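Long-range contact in adenylate kinase (Desulfovibrio gigas, PDB 2XB4), which probably catalyses the reversible transfer of the terminal phosphate of ATP to AMP, giving two ADP, and carries a metal ion bound in its LID domain: residues A[32-37]-A[66-71]. Numbering follows the deposited sequence.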
ATOM      1  N   GLY A  32      22.747   4.304   7.378  1.00 30.51           N
ATOM      2  CA  GLY A  32      22.405   4.468   5.949  1.00 29.90           C
ATOM      3  C   GLY A  32      22.983   5.679   5.247  1.00 28.01           C
ATOM      4  O   GLY A  32      23.501   5.584   4.150  1.00 29.46           O
ATOM      5  N   GLY A  33      22.934   6.835   5.874  1.00 26.40           N
ATOM      6  CA  GLY A  33      23.520   8.074   5.349  1.00 22.78           C
ATOM      7  C   GLY A  33      25.032   8.046   5.234  1.00 19.93           C
ATOM      8  O   GLY A  33      25.597   8.607   4.294  1.00 21.50           O
ATOM      9  N   ILE A  34      25.705   7.337   6.148  1.00 17.49           N
ATOM     10  CA  ILE A  34      27.184   7.145   5.994  1.00 16.40           C
ATOM     11  C   ILE A  34      27.474   6.548   4.598  1.00 18.15           C
ATOM     12  O   ILE A  34      28.310   7.053   3.820  1.00 17.13           O
ATOM     13  CB  ILE A  34      27.742   6.280   7.115  1.00 16.60           C
ATOM     14  CG1 ILE A  34      27.493   6.955   8.488  1.00 16.20           C
ATOM     15  CG2 ILE A  34      29.256   5.977   6.878  1.00 15.46           C
ATOM     16  CD1 ILE A  34      27.787   6.062   9.751  1.00 20.52           C
ATOM     17  N   PHE A  35      26.792   5.446   4.247  1.00 22.50           N
ATOM     18  CA  PHE A  35      27.038   4.827   2.918  1.00 25.79           C
ATOM     19  C   PHE A  35      26.735   5.775   1.780  1.00 27.79           C
ATOM     20  O   PHE A  35      27.525   5.896   0.850  1.00 28.53           O
ATOM     21  CB  PHE A  35      26.297   3.465   2.756  1.00 30.67           C
ATOM     22  CG  PHE A  35      26.961   2.268   3.539  1.00 38.24           C
ATOM     23  CD1 PHE A  35      27.628   2.466   4.773  1.00 41.73           C
ATOM     24  CD2 PHE A  35      26.847   0.931   3.045  1.00 48.89           C
ATOM     25  CE1 PHE A  35      28.208   1.382   5.503  1.00 47.53           C
ATOM     26  CE2 PHE A  35      27.430  -0.198   3.786  1.00 51.18           C
ATOM     27  CZ  PHE A  35      28.123   0.056   5.012  1.00 48.52           C
ATOM     28  N   ARG A  36      25.602   6.457   1.788  1.00 28.93           N
ATOM     29  CA  ARG A  36      25.358   7.421   0.708  1.00 31.17           C
ATOM     30  C   ARG A  36      26.447   8.489   0.548  1.00 30.44           C
ATOM     31  O   ARG A  36      26.781   8.852  -0.587  1.00 31.97           O
ATOM     32  CB  ARG A  36      23.984   8.098   0.850  1.00 33.85           C
ATOM     33  CG  ARG A  36      22.825   7.256   0.366  1.00 35.01           C
ATOM     34  CD  ARG A  36      21.548   8.114   0.334  1.00 38.02           C
ATOM     35  NE  ARG A  36      21.279   8.740   1.632  1.00 35.87           N
ATOM     36  CZ  ARG A  36      20.715   8.118   2.694  1.00 34.17           C
ATOM     37  NH1 ARG A  36      20.396   6.819   2.660  1.00 37.36           N
ATOM     38  NH2 ARG A  36      20.482   8.791   3.799  1.00 26.19           N
ATOM     39  N   GLU A  37      26.945   9.056   1.647  1.00 28.85           N
ATOM     40  CA  GLU A  37      28.112   9.950   1.589  1.00 29.47           C
ATOM     41  C   GLU A  37      29.355   9.253   0.929  1.00 26.95           C
ATOM     42  O   GLU A  37      30.063   9.834   0.123  1.00 30.78           O
ATOM     43  CB  GLU A  37      28.512  10.441   3.018  1.00 29.09           C
ATOM     44  CG  GLU A  37      29.950  11.124   3.086  1.00 35.70           C
ATOM     45  CD  GLU A  37      30.422  11.618   4.493  1.00 43.09           C
ATOM     46  OE1 GLU A  37      29.581  11.652   5.389  1.00 47.53           O
ATOM     47  OE2 GLU A  37      31.622  11.951   4.707  1.00 44.23           O
ATOM     48  N   PRO A  66      36.409   2.624   9.327  1.00 15.14           N
ATOM     49  CA  PRO A  66      36.982   3.928   8.852  1.00 15.16           C
ATOM     50  C   PRO A  66      35.970   4.862   8.177  1.00 14.50           C
ATOM     51  O   PRO A  66      36.070   6.090   8.326  1.00 15.46           O
ATOM     52  CB  PRO A  66      38.076   3.512   7.861  1.00 16.54           C
ATOM     53  CG  PRO A  66      38.390   2.096   8.120  1.00 20.04           C
ATOM     54  CD  PRO A  66      37.292   1.470   8.994  1.00 16.10           C
ATOM     55  N   MET A  67      35.022   4.312   7.439  1.00 13.77           N
ATOM     56  CA  MET A  67      33.942   5.160   6.927  1.00 13.90           C
ATOM     57  C   MET A  67      33.194   5.894   7.991  1.00 14.36           C
ATOM     58  O   MET A  67      32.934   7.113   7.814  1.00 17.61           O
ATOM     59  CB  MET A  67      32.926   4.340   6.120  1.00 11.66           C
ATOM     60  CG  MET A  67      33.497   3.924   4.837  1.00 14.93           C
ATOM     61  SD  MET A  67      32.310   3.065   3.686  1.00 24.37           S
ATOM     62  CE  MET A  67      32.797   3.710   2.181  1.00 31.80           C
ATOM     63  N   VAL A  68      32.750   5.159   9.018  1.00 13.80           N
ATOM     64  CA  VAL A  68      32.032   5.773  10.098  1.00 13.56           C
ATOM     65  C   VAL A  68      32.894   6.897  10.706  1.00 15.13           C
ATOM     66  O   VAL A  68      32.429   8.044  10.895  1.00 13.96           O
ATOM     67  CB  VAL A  68      31.606   4.715  11.193  1.00 14.32           C
ATOM     68  CG1 VAL A  68      31.074   5.473  12.432  1.00 12.57           C
ATOM     69  CG2 VAL A  68      30.589   3.707  10.576  1.00 12.73           C
ATOM     70  N   LEU A  69      34.161   6.596  11.003  1.00 14.32           N
ATOM     71  CA  LEU A  69      34.998   7.637  11.658  1.00 14.76           C
ATOM     72  C   LEU A  69      35.184   8.866  10.762  1.00 15.21           C
ATOM     73  O   LEU A  69      35.211  10.008  11.297  1.00 15.70           O
ATOM     74  CB  LEU A  69      36.384   7.103  11.983  1.00 13.90           C
ATOM     75  CG  LEU A  69      36.568   6.526  13.385  1.00 13.14           C
ATOM     76  CD1 LEU A  69      36.763   7.733  14.325  1.00 15.37           C
ATOM     77  CD2 LEU A  69      35.435   5.555  13.782  1.00 15.17           C
ATOM     78  N   GLU A  70      35.324   8.668   9.432  1.00 15.95           N
ATOM     79  CA  GLU A  70      35.469   9.796   8.526  1.00 17.92           C
ATOM     80  C   GLU A  70      34.235  10.689   8.545  1.00 17.66           C
ATOM     81  O   GLU A  70      34.342  11.915   8.434  1.00 17.97           O
ATOM     82  CB  GLU A  70      35.709   9.358   7.061  1.00 17.70           C
ATOM     83  CG  GLU A  70      37.130   8.863   6.895  1.00 25.23           C
ATOM     84  CD  GLU A  70      37.654   8.817   5.442  1.00 30.72           C
ATOM     85  OE1 GLU A  70      36.883   8.951   4.421  1.00 23.06           O
ATOM     86  OE2 GLU A  70      38.901   8.563   5.346  1.00 34.08           O
ATOM     87  N   THR A  71      33.049  10.078   8.603  1.00 15.10           N
ATOM     88  CA  THR A  71      31.790  10.842   8.690  1.00 16.46           C
ATOM     89  C   THR A  71      31.650  11.595   9.999  1.00 18.31           C
ATOM     90  O   THR A  71      31.242  12.766  10.041  1.00 18.74           O
ATOM     91  CB  THR A  71      30.567   9.857   8.443  1.00 16.05           C
ATOM     92  OG1 THR A  71      30.734   9.400   7.084  1.00 17.44           O
ATOM     93  CG2 THR A  71      29.202  10.615   8.490  1.00 17.72           C
TER
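In the predicted NMP-binding region of adenylate kinase, helix 31-40 packs across helix 61-75 through Ile34, which meets Met67, Val68 and Thr71. The two segments run almost perpendicular, at 88°, with their axes 9.9 Å apart at the closest point. Ile34 meets the other helix with both of its branches. Ile34 CG2, anti to the backbone N, is carried to within 3.7 Å of Thr71 OG1 and 4.1 Å of Met67 CB, while Ile34 CD1 ends 3.8 Å from Val68 CG2. Beside the Ile34 packing, the Met67 sulfur makes an oblique Met-aromatic contact over the Phe35 ring, with SD 5.2 Å from the ring centroid. One turn after Ile34, the Glu37 side chain slides past that of Thr71, running the opposite way. With CG anti to the backbone N (chi1 166°) and the chain extended beyond it, the Glu37 carboxylate reaches Thr71, whose OG1 is 3.0 Å from Glu37 OE1, a weak hydrogen bond at best. Lys75 forms a salt bridge with the same carboxylate oxygen, and would probably favour an ionised Glu37. Apolar packing around Ile34, with the weak Thr71-Glu37 contact beside it, thus joins helix 61-75 to the helix bearing Arg36, which is predicted to bind AMP.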